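Local atomic coordinates of nicotinate phosphoribosyltransferase (PDB entry 2IM5), a protein that probably catalyses the ATP-driven formation of nicotinate mononucleotide from nicotinate and phosphoribosyl pyrophosphate, the entry step for nicotinate into NAD biosynthesis. Residues 62-65 / 66-69; 127-130 / 131-135; 176-179 / 180-183; 209-212 / 213-217; 263-266 / 267-271. All coordinates share one frame; numbering follows the deposited sequence.

Contact 1: 62-65 / 66-69; sequences LTRD and EKEF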
loop_
_atom_site.group_PDB
_atom_site.type_symbol
_atom_site.label_atom_id
_atom_site.label_comp_id
_atom_site.label_asym_id
_atom_site.label_seq_id
_atom_site.Cartn_x
_atom_site.Cartn_y
_atom_site.Cartn_z
ATOM N N LEU A 62 16.721 12.772 5.484
ATOM C CA LEU A 62 17.307 12.099 4.335
ATOM C C LEU A 62 18.827 12.219 4.365
ATOM O O LEU A 62 19.361 13.319 4.520
ATOM C CB LEU A 62 16.757 12.734 3.053
ATOM C CG LEU A 62 17.027 12.030 1.727
ATOM C CD1 LEU A 62 16.247 10.712 1.674
ATOM C CD2 LEU A 62 16.618 12.957 0.582
ATOM N N THR A 63 19.528 11.098 4.231
ATOM C CA THR A 63 20.985 11.146 4.223
ATOM C C THR A 63 21.439 11.453 2.801
ATOM O O THR A 63 20.636 11.432 1.863
ATOM C CB THR A 63 21.623 9.804 4.653
ATOM O OG1 THR A 63 21.388 8.820 3.643
ATOM C CG2 THR A 63 21.036 9.320 5.969
ATOM N N ARG A 64 22.725 11.735 2.640
ATOM C CA ARG A 64 23.272 12.028 1.322
ATOM C C ARG A 64 23.187 10.798 0.411
ATOM O O ARG A 64 22.840 10.911 -0.763
ATOM C CB ARG A 64 24.724 12.496 1.454
ATOM C CG ARG A 64 25.285 13.158 0.200
ATOM C CD ARG A 64 24.314 14.203 -0.367
ATOM N NE ARG A 64 23.656 14.978 0.688
ATOM C CZ ARG A 64 22.773 15.952 0.471
ATOM N NH1 ARG A 64 22.432 16.287 -0.771
ATOM N NH2 ARG A 64 22.221 16.587 1.500
ATOM N N ASP A 65 23.490 9.622 0.950
ATOM C CA ASP A 65 23.421 8.405 0.148
ATOM C C ASP A 65 21.992 8.095 -0.266
ATOM O O ASP A 65 21.754 7.635 -1.384
ATOM C CB ASP A 65 23.986 7.198 0.907
ATOM C CG ASP A 65 25.495 7.241 1.033
ATOM O OD1 ASP A 65 26.149 7.877 0.174
ATOM O OD2 ASP A 65 26.029 6.624 1.984
ATOM N N GLU A 66 21.042 8.338 0.634
ATOM C CA GLU A 66 19.643 8.072 0.320
ATOM C C GLU A 66 19.173 9.009 -0.782
ATOM O O GLU A 66 18.447 8.599 -1.681
ATOM C CB GLU A 66 18.774 8.222 1.566
ATOM C CG GLU A 66 19.129 7.216 2.650
ATOM C CD GLU A 66 18.267 7.356 3.891
ATOM O OE1 GLU A 66 17.982 8.504 4.302
ATOM O OE2 GLU A 66 17.889 6.310 4.459
ATOM N N LYS A 67 19.603 10.262 -0.719
ATOM C CA LYS A 67 19.222 11.229 -1.740
ATOM C C LYS A 67 19.752 10.783 -3.104
ATOM O O LYS A 67 19.036 10.842 -4.102
ATOM C CB LYS A 67 19.769 12.620 -1.404
ATOM C CG LYS A 67 19.325 13.697 -2.372
ATOM C CD LYS A 67 19.999 15.035 -2.104
ATOM C CE LYS A 67 19.669 16.032 -3.207
ATOM N NZ LYS A 67 20.365 17.351 -3.055
ATOM N N GLU A 68 21.006 10.339 -3.150
ATOM C CA GLU A 68 21.603 9.869 -4.402
ATOM C C GLU A 68 20.870 8.633 -4.906
ATOM O O GLU A 68 20.703 8.448 -6.113
ATOM C CB GLU A 68 23.081 9.535 -4.205
ATOM C CG GLU A 68 23.970 10.756 -4.047
ATOM C CD GLU A 68 25.396 10.399 -3.637
ATOM O OE1 GLU A 68 25.984 9.470 -4.246
ATOM O OE2 GLU A 68 25.928 11.054 -2.707
ATOM N N PHE A 69 20.438 7.783 -3.976
ATOM C CA PHE A 69 19.695 6.583 -4.337
ATOM C C PHE A 69 18.368 6.982 -4.998
ATOM O O PHE A 69 17.994 6.446 -6.041
ATOM C CB PHE A 69 19.407 5.742 -3.094
ATOM C CG PHE A 69 18.493 4.581 -3.347
ATOM C CD1 PHE A 69 18.942 3.458 -4.041
ATOM C CD2 PHE A 69 17.171 4.617 -2.907
ATOM C CE1 PHE A 69 18.085 2.384 -4.293
ATOM C CE2 PHE A 69 16.310 3.557 -3.151
ATOM C CZ PHE A 69 16.768 2.431 -3.849
#
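Thr63 and Glu66 form a capping box at the start of helix 64-73, each side chain bonding to the other residue's backbone N-H. Thr63 sits at the N-cap, and its OG1 accepts from Glu66 N at 3.1 Å. With chi1 at 69°, OG1 lies between its own N and carbonyl carbon, facing the first turn. In return Thr63 N donates to Glu66 OE1 at 3.0 Å, nearly straight at 169°; the N-H meets the anti side of the carboxylate, somewhat out of its plane. The other carboxylate oxygen, OE2, bonds to Ser6 OG, so both ends of the group are fixed and its rotation is set.

The residue before the cap, Leu62, packs back on the first turn. One methyl, CD1, rests on Glu66 CB at 3.5 Å, while CD2 touches Lys67 CB at 3.7 Å. The same side chain reaches Ile7, Leu8 and Asp86, tying the cap to the N-terminal segment and to helix 79-87.

On another side of the turn Arg64 and Lys67 run alongside each other and point the same way, with NH1 of Arg64 3.3 Å from NZ of Lys67, two like charges close together. Asp86 lies near both: its pairing with Arg64 NH2 is long and weak, but its charge would be expected to ease the repulsion. The i to i+4 backbone bonds begin at the cap residue itself: Lys67 N donates to Thr63 O at 3.0 Å.

Contact 2: 127-130 / 131-135; sequences ISEL and YYRFI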
loop_
_atom_site.group_PDB
_atom_site.type_symbol
_atom_site.label_atom_id
_atom_site.label_comp_id
_atom_site.label_asym_id
_atom_site.label_seq_id
_atom_site.Cartn_x
_atom_site.Cartn_y
_atom_site.Cartn_z
ATOM N N ILE A 127 3.644 0.406 15.391
ATOM C CA ILE A 127 2.675 -0.239 16.270
ATOM C C ILE A 127 2.896 -1.745 16.279
ATOM O O ILE A 127 2.879 -2.379 17.335
ATOM C CB ILE A 127 1.230 0.070 15.824
ATOM C CG1 ILE A 127 0.913 1.534 16.131
ATOM C CG2 ILE A 127 0.245 -0.866 16.507
ATOM C CD1 ILE A 127 -0.446 1.968 15.657
ATOM N N SER A 128 3.112 -2.314 15.102
ATOM C CA SER A 128 3.327 -3.746 14.993
ATOM C C SER A 128 4.569 -4.184 15.772
ATOM O O SER A 128 4.499 -5.092 16.595
ATOM C CB SER A 128 3.460 -4.144 13.519
ATOM O OG SER A 128 3.624 -5.546 13.392
ATOM N N GLU A 129 5.701 -3.531 15.526
ATOM C CA GLU A 129 6.931 -3.893 16.215
ATOM C C GLU A 129 6.821 -3.677 17.728
ATOM O O GLU A 129 7.241 -4.533 18.505
ATOM C CB GLU A 129 8.127 -3.112 15.641
ATOM C CG GLU A 129 9.455 -3.487 16.283
ATOM C CD GLU A 129 10.664 -3.191 15.404
ATOM O OE1 GLU A 129 11.807 -3.322 15.906
ATOM O OE2 GLU A 129 10.480 -2.834 14.215
ATOM N N LEU A 130 6.260 -2.540 18.138
ATOM C CA LEU A 130 6.086 -2.236 19.556
ATOM C C LEU A 130 5.224 -3.283 20.229
ATOM O O LEU A 130 5.491 -3.676 21.355
ATOM C CB LEU A 130 5.403 -0.883 19.761
ATOM C CG LEU A 130 6.204 0.413 19.724
ATOM C CD1 LEU A 130 5.251 1.575 20.008
ATOM C CD2 LEU A 130 7.320 0.378 20.766
ATOM N N TYR A 131 4.182 -3.716 19.527
ATOM C CA TYR A 131 3.253 -4.702 20.055
ATOM C C TYR A 131 3.931 -6.010 20.451
ATOM O O TYR A 131 3.788 -6.470 21.584
ATOM C CB TYR A 131 2.157 -4.990 19.030
ATOM C CG TYR A 131 1.201 -6.066 19.472
ATOM C CD1 TYR A 131 0.268 -5.825 20.474
ATOM C CD2 TYR A 131 1.253 -7.341 18.909
ATOM C CE1 TYR A 131 -0.597 -6.833 20.912
ATOM C CE2 TYR A 131 0.400 -8.351 19.333
ATOM C CZ TYR A 131 -0.523 -8.091 20.334
ATOM O OH TYR A 131 -1.377 -9.094 20.745
ATOM N N TYR A 132 4.660 -6.613 19.516
ATOM C CA TYR A 132 5.336 -7.874 19.792
ATOM C C TYR A 132 6.357 -7.719 20.911
ATOM O O TYR A 132 6.514 -8.618 21.732
ATOM C CB TYR A 132 5.973 -8.410 18.512
ATOM C CG TYR A 132 4.923 -8.734 17.475
ATOM C CD1 TYR A 132 4.002 -9.755 17.692
ATOM C CD2 TYR A 132 4.817 -7.986 16.301
ATOM C CE1 TYR A 132 2.996 -10.026 16.774
ATOM C CE2 TYR A 132 3.817 -8.247 15.372
ATOM C CZ TYR A 132 2.912 -9.267 15.614
ATOM O OH TYR A 132 1.926 -9.530 14.698
ATOM N N ARG A 133 7.041 -6.579 20.954
ATOM C CA ARG A 133 8.004 -6.340 22.024
ATOM C C ARG A 133 7.231 -6.311 23.340
ATOM O O ARG A 133 7.614 -6.950 24.325
ATOM C CB ARG A 133 8.692 -4.987 21.869
ATOM C CG ARG A 133 9.718 -4.881 20.771
ATOM C CD ARG A 133 10.404 -3.526 20.880
ATOM N NE ARG A 133 11.314 -3.261 19.772
ATOM C CZ ARG A 133 12.002 -2.131 19.632
ATOM N NH1 ARG A 133 11.882 -1.165 20.535
ATOM N NH2 ARG A 133 12.803 -1.964 18.591
ATOM N N PHE A 134 6.134 -5.557 23.332
ATOM C CA PHE A 134 5.293 -5.388 24.504
ATOM C C PHE A 134 4.806 -6.697 25.109
ATOM O O PHE A 134 4.810 -6.850 26.327
ATOM C CB PHE A 134 4.085 -4.512 24.159
ATOM C CG PHE A 134 3.437 -3.878 25.356
ATOM C CD1 PHE A 134 4.072 -2.850 26.039
ATOM C CD2 PHE A 134 2.184 -4.294 25.788
ATOM C CE1 PHE A 134 3.460 -2.239 27.140
ATOM C CE2 PHE A 134 1.564 -3.691 26.885
ATOM C CZ PHE A 134 2.202 -2.662 27.562
ATOM N N ILE A 135 4.375 -7.636 24.271
ATOM C CA ILE A 135 3.878 -8.906 24.784
ATOM C C ILE A 135 4.991 -9.940 24.904
ATOM O O ILE A 135 4.731 -11.123 25.114
ATOM C CB ILE A 135 2.745 -9.474 23.906
ATOM C CG1 ILE A 135 3.284 -9.899 22.543
ATOM C CG2 ILE A 135 1.652 -8.438 23.745
ATOM C CD1 ILE A 135 2.272 -10.658 21.707
HETATM O O HOH W 1 1.556 -7.140 12.305
#
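Ser128 OG, beside the ring of Tyr132 one turn further along helix 120-134, is gripped twice: water 1 donates to it at 2.8 Å, and it hands its own proton to Arg170 O. The hydroxyl also lies 3.4 Å from Tyr132 CE2. The same water sits in the plane of the Tyr132 ring, at its edge, and gives a weak bond of 3.4 Å to Tyr132 OH. That phenol is better served elsewhere, donating to Glu343 O and accepting from Asn336 ND2, while Phe171 stacks on the ring.

Tyr131 turns its ring so that CD2 stands 3.8 Å above the Tyr132 plane, off toward the rim. Round the next side of the helix, Glu129 and Arg133 make an i to i+4 salt bridge, OE1 to NH2 at 3.2 Å. It is a bent bond: the N-H angle is 137°, NH2 stands above the carboxylate plane, and the two flat groups are turned 76° apart. OE2 of the same carboxylate accepts from Leu173 N in the opening turn of helix 173-186.

Both carboxylate oxygens are therefore used, OE1 on the arginine and OE2 on a backbone amide. Arg133 lies at the exposed end of the bridge, so its positive charge would be expected to stabilise an anionic glutamate that is otherwise largely enclosed by protein.

Contact 3: 176-179 / 180-183; sequences EDRV and TDIL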
loop_
_atom_site.group_PDB
_atom_site.type_symbol
_atom_site.label_atom_id
_atom_site.label_comp_id
_atom_site.label_asym_id
_atom_site.label_seq_id
_atom_site.Cartn_x
_atom_site.Cartn_y
_atom_site.Cartn_z
ATOM N N GLU A 176 11.984 -8.116 8.606
ATOM C CA GLU A 176 11.801 -7.793 7.189
ATOM C C GLU A 176 13.157 -7.673 6.500
ATOM O O GLU A 176 13.323 -8.107 5.363
ATOM C CB GLU A 176 11.015 -6.483 6.988
ATOM C CG GLU A 176 10.938 -6.072 5.506
ATOM C CD GLU A 176 10.099 -4.809 5.214
ATOM O OE1 GLU A 176 9.925 -3.942 6.109
ATOM O OE2 GLU A 176 9.633 -4.680 4.057
ATOM N N ASP A 177 14.123 -7.091 7.201
ATOM C CA ASP A 177 15.466 -6.909 6.662
ATOM C C ASP A 177 16.107 -8.250 6.313
ATOM O O ASP A 177 16.593 -8.448 5.202
ATOM C CB ASP A 177 16.342 -6.176 7.682
ATOM C CG ASP A 177 17.668 -5.720 7.100
ATOM O OD1 ASP A 177 18.153 -6.339 6.132
ATOM O OD2 ASP A 177 18.242 -4.744 7.620
ATOM N N ARG A 178 16.112 -9.169 7.273
ATOM C CA ARG A 178 16.708 -10.486 7.057
ATOM C C ARG A 178 15.949 -11.296 6.008
ATOM O O ARG A 178 16.560 -11.962 5.178
ATOM C CB ARG A 178 16.773 -11.262 8.378
ATOM C CG ARG A 178 17.411 -12.644 8.263
ATOM C CD ARG A 178 18.751 -12.581 7.532
ATOM N NE ARG A 178 19.305 -13.912 7.294
ATOM C CZ ARG A 178 20.323 -14.164 6.473
ATOM N NH1 ARG A 178 20.905 -13.175 5.803
ATOM N NH2 ARG A 178 20.760 -15.408 6.323
ATOM N N VAL A 179 14.624 -11.238 6.048
ATOM C CA VAL A 179 13.799 -11.965 5.086
ATOM C C VAL A 179 14.097 -11.489 3.665
ATOM O O VAL A 179 14.179 -12.298 2.736
ATOM C CB VAL A 179 12.287 -11.778 5.383
ATOM C CG1 VAL A 179 11.448 -12.245 4.191
ATOM C CG2 VAL A 179 11.900 -12.581 6.628
ATOM N N THR A 180 14.256 -10.177 3.506
ATOM C CA THR A 180 14.563 -9.596 2.204
ATOM C C THR A 180 15.926 -10.094 1.738
ATOM O O THR A 180 16.112 -10.426 0.571
ATOM C CB THR A 180 14.599 -8.056 2.280
ATOM O OG1 THR A 180 13.310 -7.579 2.679
ATOM C CG2 THR A 180 14.970 -7.456 0.927
ATOM N N ASP A 181 16.875 -10.143 2.667
ATOM C CA ASP A 181 18.226 -10.603 2.361
ATOM C C ASP A 181 18.212 -12.053 1.881
ATOM O O ASP A 181 18.864 -12.400 0.895
ATOM C CB ASP A 181 19.112 -10.497 3.600
ATOM C CG ASP A 181 20.585 -10.538 3.262
ATOM O OD1 ASP A 181 20.955 -11.236 2.292
ATOM O OD2 ASP A 181 21.374 -9.878 3.971
ATOM N N ILE A 182 17.459 -12.894 2.578
ATOM C CA ILE A 182 17.361 -14.302 2.223
ATOM C C ILE A 182 16.683 -14.503 0.871
ATOM O O ILE A 182 17.150 -15.284 0.036
ATOM C CB ILE A 182 16.577 -15.083 3.295
ATOM C CG1 ILE A 182 17.323 -15.012 4.630
ATOM C CG2 ILE A 182 16.386 -16.527 2.857
ATOM C CD1 ILE A 182 16.545 -15.573 5.803
ATOM N N LEU A 183 15.575 -13.805 0.653
ATOM C CA LEU A 183 14.855 -13.939 -0.611
ATOM C C LEU A 183 15.736 -13.518 -1.782
ATOM O O LEU A 183 15.747 -14.167 -2.823
ATOM C CB LEU A 183 13.567 -13.112 -0.581
ATOM C CG LEU A 183 12.465 -13.724 0.286
ATOM C CD1 LEU A 183 11.273 -12.779 0.405
ATOM C CD2 LEU A 183 12.030 -15.044 -0.342
HETATM O O HOH W 2 11.571 -5.435 1.955
HETATM O O HOH W 3 20.530 -10.316 6.678
#
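A chi1 of -61° sets Thr180 OG1 beside its own backbone N, where it drops back onto the carbonyl of Glu176. Its hydroxyl donates to Glu176 O at 2.7 Å and the Thr180 amide reaches the same oxygen at 2.9 Å, the two arriving from opposite faces of the carbonyl plane. Water 2 then links Thr180 OG1 to Glu176 OE2, while OE1 is held by a salt bridge to Arg170.

Arg178 bends at chi2 (50°), which sweeps its guanidinium along the helix and across Ile182. CG1 of Ile182 lies 3.4 Å above one face of the guanidinium plane, toward its rim. All this belongs to helix 173-186, the crossover of a beta-alpha-beta unit between the neighbouring parallel strands 162-164 and 191-194. Arg178 NE is salt-bridged to Glu145 of helix 141-157, and Ile182 also rests on that helix.

Asp181 comes to the edge of the guanidinium instead, OD2 lying in its plane. The direct ion pair with Arg178, OD2 to NH1, is long at 3.8 Å, with the two flat groups 65° apart. Water 3 bridges the gap, accepting from Arg178 NH1 at 3.0 Å and donating to Asp181 OD2 at 2.9 Å.

Contact 4: 209-212 / 213-217; sequences GTHP and HEWIQ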
loop_
_atom_site.group_PDB
_atom_site.type_symbol
_atom_site.label_atom_id
_atom_site.label_comp_id
_atom_site.label_asym_id
_atom_site.label_seq_id
_atom_site.Cartn_x
_atom_site.Cartn_y
_atom_site.Cartn_z
ATOM N N GLY A 209 5.794 -1.122 -6.491
ATOM C CA GLY A 209 4.539 -0.678 -5.907
ATOM C C GLY A 209 3.605 -0.057 -6.928
ATOM O O GLY A 209 3.983 0.160 -8.079
ATOM N N THR A 210 2.376 0.227 -6.513
ATOM C CA THR A 210 1.390 0.833 -7.405
ATOM C C THR A 210 0.748 1.988 -6.656
ATOM O O THR A 210 0.986 2.151 -5.467
ATOM C CB THR A 210 0.270 -0.165 -7.763
ATOM O OG1 THR A 210 -0.501 -0.457 -6.587
ATOM C CG2 THR A 210 0.859 -1.457 -8.309
ATOM N N HIS A 211 -0.063 2.787 -7.341
ATOM C CA HIS A 211 -0.737 3.886 -6.660
ATOM C C HIS A 211 -1.664 3.175 -5.665
ATOM O O HIS A 211 -2.051 2.026 -5.880
ATOM C CB HIS A 211 -1.540 4.737 -7.652
ATOM C CG HIS A 211 -2.817 4.100 -8.104
ATOM N ND1 HIS A 211 -3.900 3.925 -7.265
ATOM C CD2 HIS A 211 -3.180 3.576 -9.297
ATOM C CE1 HIS A 211 -4.872 3.318 -7.922
ATOM N NE2 HIS A 211 -4.461 3.095 -9.157
ATOM N N PRO A 212 -2.023 3.841 -4.563
ATOM C CA PRO A 212 -2.897 3.223 -3.562
ATOM C C PRO A 212 -4.371 3.583 -3.725
ATOM O O PRO A 212 -4.733 4.408 -4.576
ATOM C CB PRO A 212 -2.336 3.769 -2.268
ATOM C CG PRO A 212 -2.086 5.221 -2.671
ATOM C CD PRO A 212 -1.456 5.102 -4.056
ATOM N N HIS A 213 -5.206 2.968 -2.886
ATOM C CA HIS A 213 -6.638 3.219 -2.889
ATOM C C HIS A 213 -6.933 4.661 -2.490
ATOM O O HIS A 213 -7.872 5.257 -3.011
ATOM C CB HIS A 213 -7.361 2.295 -1.902
ATOM C CG HIS A 213 -7.419 0.863 -2.330
ATOM N ND1 HIS A 213 -8.167 0.434 -3.406
ATOM C CD2 HIS A 213 -6.820 -0.241 -1.827
ATOM C CE1 HIS A 213 -8.026 -0.871 -3.548
ATOM N NE2 HIS A 213 -7.213 -1.306 -2.603
ATOM N N GLU A 214 -6.138 5.217 -1.571
ATOM C CA GLU A 214 -6.375 6.587 -1.103
ATOM C C GLU A 214 -6.397 7.602 -2.244
ATOM O O GLU A 214 -7.141 8.583 -2.190
ATOM C CB GLU A 214 -5.334 7.011 -0.049
ATOM C CG GLU A 214 -3.901 7.070 -0.541
ATOM C CD GLU A 214 -2.940 7.666 0.487
ATOM O OE1 GLU A 214 -2.933 8.905 0.669
ATOM O OE2 GLU A 214 -2.190 6.892 1.118
ATOM N N TRP A 215 -5.590 7.358 -3.274
ATOM C CA TRP A 215 -5.528 8.256 -4.425
ATOM C C TRP A 215 -6.885 8.296 -5.108
ATOM O O TRP A 215 -7.403 9.369 -5.396
ATOM C CB TRP A 215 -4.451 7.785 -5.409
ATOM C CG TRP A 215 -4.349 8.597 -6.671
ATOM C CD1 TRP A 215 -4.613 8.166 -7.944
ATOM C CD2 TRP A 215 -3.928 9.970 -6.791
ATOM N NE1 TRP A 215 -4.380 9.180 -8.843
ATOM C CE2 TRP A 215 -3.960 10.295 -8.166
ATOM C CE3 TRP A 215 -3.530 10.951 -5.873
ATOM C CZ2 TRP A 215 -3.606 11.562 -8.646
ATOM C CZ3 TRP A 215 -3.179 12.217 -6.349
ATOM C CH2 TRP A 215 -3.221 12.509 -7.726
ATOM N N ILE A 216 -7.473 7.127 -5.343
ATOM C CA ILE A 216 -8.786 7.051 -5.983
ATOM C C ILE A 216 -9.859 7.598 -5.041
ATOM O O ILE A 216 -10.748 8.332 -5.449
ATOM C CB ILE A 216 -9.175 5.598 -6.329
ATOM C CG1 ILE A 216 -8.052 4.904 -7.094
ATOM C CG2 ILE A 216 -10.451 5.588 -7.141
ATOM C CD1 ILE A 216 -7.719 5.535 -8.389
ATOM N N GLN A 217 -9.776 7.210 -3.774
ATOM C CA GLN A 217 -10.738 7.643 -2.764
ATOM C C GLN A 217 -10.766 9.167 -2.614
ATOM O O GLN A 217 -11.820 9.760 -2.416
ATOM C CB GLN A 217 -10.380 7.006 -1.431
ATOM C CG GLN A 217 -10.638 5.522 -1.373
ATOM C CD GLN A 217 -10.238 4.940 -0.030
ATOM O OE1 GLN A 217 -9.054 4.743 0.243
ATOM N NE2 GLN A 217 -11.222 4.690 0.827
#
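From CB outward, His211 reaches across to Ile216, where the loop after strand 206-207 turns into helix 213-223 of the barrel-like alpha/beta domain. CB already points at the helix, and chi1 of 76° holds CG between the backbone N and the carbonyl carbon, folding the ring over the turn. ND1 donates to Pro212 O at 2.9 Å; the oxygen lies in the ring plane, although the N-H comes down from above the carbonyl plane. CE1 meets the Ile216 side chain, 3.6 Å from CD1 and equally close to CG1. At the tip NE2 is 4.1 Å from the same CD1. To one flank stands Trp215, its five-membered ring centred 5.7 Å from the imidazole, with the planes at an oblique 54°.

Pro212 O has a second donor, Trp215 N, in a weak bond of 3.3 Å, so the carbonyl ties the loop histidine to the first helical turn. Trp215 itself is anchored by NE1 to Ala232 O, and its ring meets His219 and Trp236 edge-to-face.

His213, in the opening turn, is the predicted site of autophosphorylation and is unmodified here; its ND1 and NE2 make weak hydrogen bonds to Thr251 and Asp275. The neighbouring Glu214 carboxylate is held by Lys14 and Tyr21 of helix 12-24, and by Thr117. Nearer its backbone the glutamate packs on the proline ring, Glu214 CG lying 3.4 Å from Pro212 CG.

Contact 5: 263-266 / 267-271; sequences KKHA and MLFTS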
loop_
_atom_site.group_PDB
_atom_site.type_symbol
_atom_site.label_atom_id
_atom_site.label_comp_id
_atom_site.label_asym_id
_atom_site.label_seq_id
_atom_site.Cartn_x
_atom_site.Cartn_y
_atom_site.Cartn_z
ATOM N N LYS A 263 -11.046 3.079 -23.521
ATOM C CA LYS A 263 -10.086 2.449 -24.417
ATOM C C LYS A 263 -8.703 3.083 -24.266
ATOM O O LYS A 263 -7.691 2.388 -24.264
ATOM C CB LYS A 263 -10.555 2.585 -25.868
ATOM C CG LYS A 263 -9.692 1.829 -26.861
ATOM C CD LYS A 263 -10.265 1.904 -28.266
ATOM C CE LYS A 263 -9.351 1.203 -29.270
ATOM N NZ LYS A 263 -9.211 -0.257 -28.999
ATOM N N LYS A 264 -8.673 4.407 -24.145
ATOM C CA LYS A 264 -7.420 5.139 -23.989
ATOM C C LYS A 264 -6.617 4.659 -22.779
ATOM O O LYS A 264 -5.417 4.377 -22.881
ATOM C CB LYS A 264 -7.710 6.631 -23.852
ATOM C CG LYS A 264 -6.478 7.486 -23.688
ATOM C CD LYS A 264 -6.838 8.975 -23.655
ATOM C CE LYS A 264 -7.741 9.316 -22.483
ATOM N NZ LYS A 264 -8.143 10.757 -22.514
ATOM N N HIS A 265 -7.281 4.572 -21.631
ATOM C CA HIS A 265 -6.622 4.119 -20.417
ATOM C C HIS A 265 -6.268 2.634 -20.483
ATOM O O HIS A 265 -5.205 2.222 -20.021
ATOM C CB HIS A 265 -7.512 4.415 -19.211
ATOM C CG HIS A 265 -7.608 5.874 -18.893
ATOM N ND1 HIS A 265 -8.618 6.406 -18.123
ATOM C CD2 HIS A 265 -6.820 6.915 -19.251
ATOM C CE1 HIS A 265 -8.450 7.714 -18.024
ATOM N NE2 HIS A 265 -7.365 8.047 -18.701
ATOM N N ALA A 266 -7.159 1.836 -21.059
ATOM C CA ALA A 266 -6.900 0.410 -21.187
ATOM C C ALA A 266 -5.639 0.192 -22.032
ATOM O O ALA A 266 -4.837 -0.692 -21.747
ATOM C CB ALA A 266 -8.092 -0.289 -21.832
ATOM N N MET A 267 -5.468 1.011 -23.064
ATOM C CA MET A 267 -4.307 0.896 -23.945
ATOM C C MET A 267 -3.028 1.431 -23.313
ATOM O O MET A 267 -1.954 0.850 -23.478
ATOM C CB MET A 267 -4.557 1.641 -25.256
ATOM C CG MET A 267 -5.626 1.015 -26.152
ATOM S SD MET A 267 -5.869 2.017 -27.616
ATOM C CE MET A 267 -6.762 3.286 -26.964
ATOM N N LEU A 268 -3.147 2.535 -22.581
ATOM C CA LEU A 268 -1.994 3.158 -21.942
ATOM C C LEU A 268 -1.444 2.425 -20.711
ATOM O O LEU A 268 -0.234 2.225 -20.599
ATOM C CB LEU A 268 -2.335 4.603 -21.573
ATOM C CG LEU A 268 -1.278 5.439 -20.852
ATOM C CD1 LEU A 268 0.030 5.425 -21.625
ATOM C CD2 LEU A 268 -1.794 6.862 -20.717
ATOM N N PHE A 269 -2.314 2.048 -19.776
ATOM C CA PHE A 269 -1.858 1.330 -18.586
ATOM C C PHE A 269 -1.439 -0.075 -18.996
ATOM O O PHE A 269 -2.103 -0.718 -19.810
ATOM C CB PHE A 269 -2.970 1.283 -17.542
ATOM C CG PHE A 269 -3.176 2.590 -16.837
ATOM C CD1 PHE A 269 -2.471 2.886 -15.679
ATOM C CD2 PHE A 269 -4.029 3.554 -17.365
ATOM C CE1 PHE A 269 -2.610 4.134 -15.049
ATOM C CE2 PHE A 269 -4.174 4.799 -16.752
ATOM C CZ PHE A 269 -3.464 5.093 -15.591
ATOM N N THR A 270 -0.328 -0.542 -18.442
ATOM C CA THR A 270 0.185 -1.869 -18.781
ATOM C C THR A 270 -0.386 -2.956 -17.900
ATOM O O THR A 270 -0.335 -4.128 -18.255
ATOM C CB THR A 270 1.716 -1.942 -18.644
ATOM O OG1 THR A 270 2.083 -1.627 -17.296
ATOM C CG2 THR A 270 2.392 -0.968 -19.595
ATOM N N SER A 271 -0.933 -2.577 -16.754
ATOM C CA SER A 271 -1.461 -3.585 -15.856
ATOM C C SER A 271 -2.536 -3.138 -14.878
ATOM O O SER A 271 -2.734 -1.944 -14.631
ATOM C CB SER A 271 -0.298 -4.204 -15.078
ATOM O OG SER A 271 0.479 -3.181 -14.479
HETATM O O HOH W 4 -4.577 -1.760 -19.312
#
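Phe269 turns its edge toward the face of His265 in an offset edge-to-face pair, planes at 85° and ring centroids 6.0 Å apart. The pair sits at the C-terminal end of the short helix 263-268, just where the chain straightens toward strand 271-274 of the parallel sheet. Both side chains point the same way, side by side. The phenyl edge also lies near His265 O, which is almost in the ring plane and 3.2 Å from Phe269 CD2. His265 NE2 is hydrogen-bonded to Glu234 OE2, which fixes the imidazole against helix 228-240.

On the outer side Met267 crosses Lys263 obliquely. Its chain is extended as far as SD, which lies 3.9 Å from Lys263 CG, and then bends at chi3 (-76°), bringing the methyl back over the turn. Lys263 continues past the sulfur, and its NZ bonds to Leu293 O.

Phe269 is the first residue to leave the helix, and its amide still closes the last turn by donating to His265 O at 2.9 Å. Lys300 NZ donates to the carbonyls of both Ala266 and Phe269, two acceptors at the helix's C-terminal end. Water 4 joins the same pair, giving one bond of 2.7 Å to Ala266 O and another of 2.7 Å to Phe269 O.

Contact 4 lies nearest the middle of the molecule, its centre about 7 Å from the chain centre, and carries His213, the predicted phosphohistidine; the centres of the other four sit about 19 to 23 Å out. Contact 5 is its closest neighbour, with centres about 17 Å and nearest atoms about 6 Å apart, and strand 246-248 joins them: Thr210 touches Thr246, whose hydroxyl bonds to Ser271. Contacts 2 and 3 approach to about 8 Å between nearest atoms and share Arg170, its carbonyl taken by Ser128 and its guanidinium by Glu176. Helix 197-203 links contacts 1 and 3. Contacts 2 and 5 lie on opposite sides of the centre, about 42 Å apart between centres.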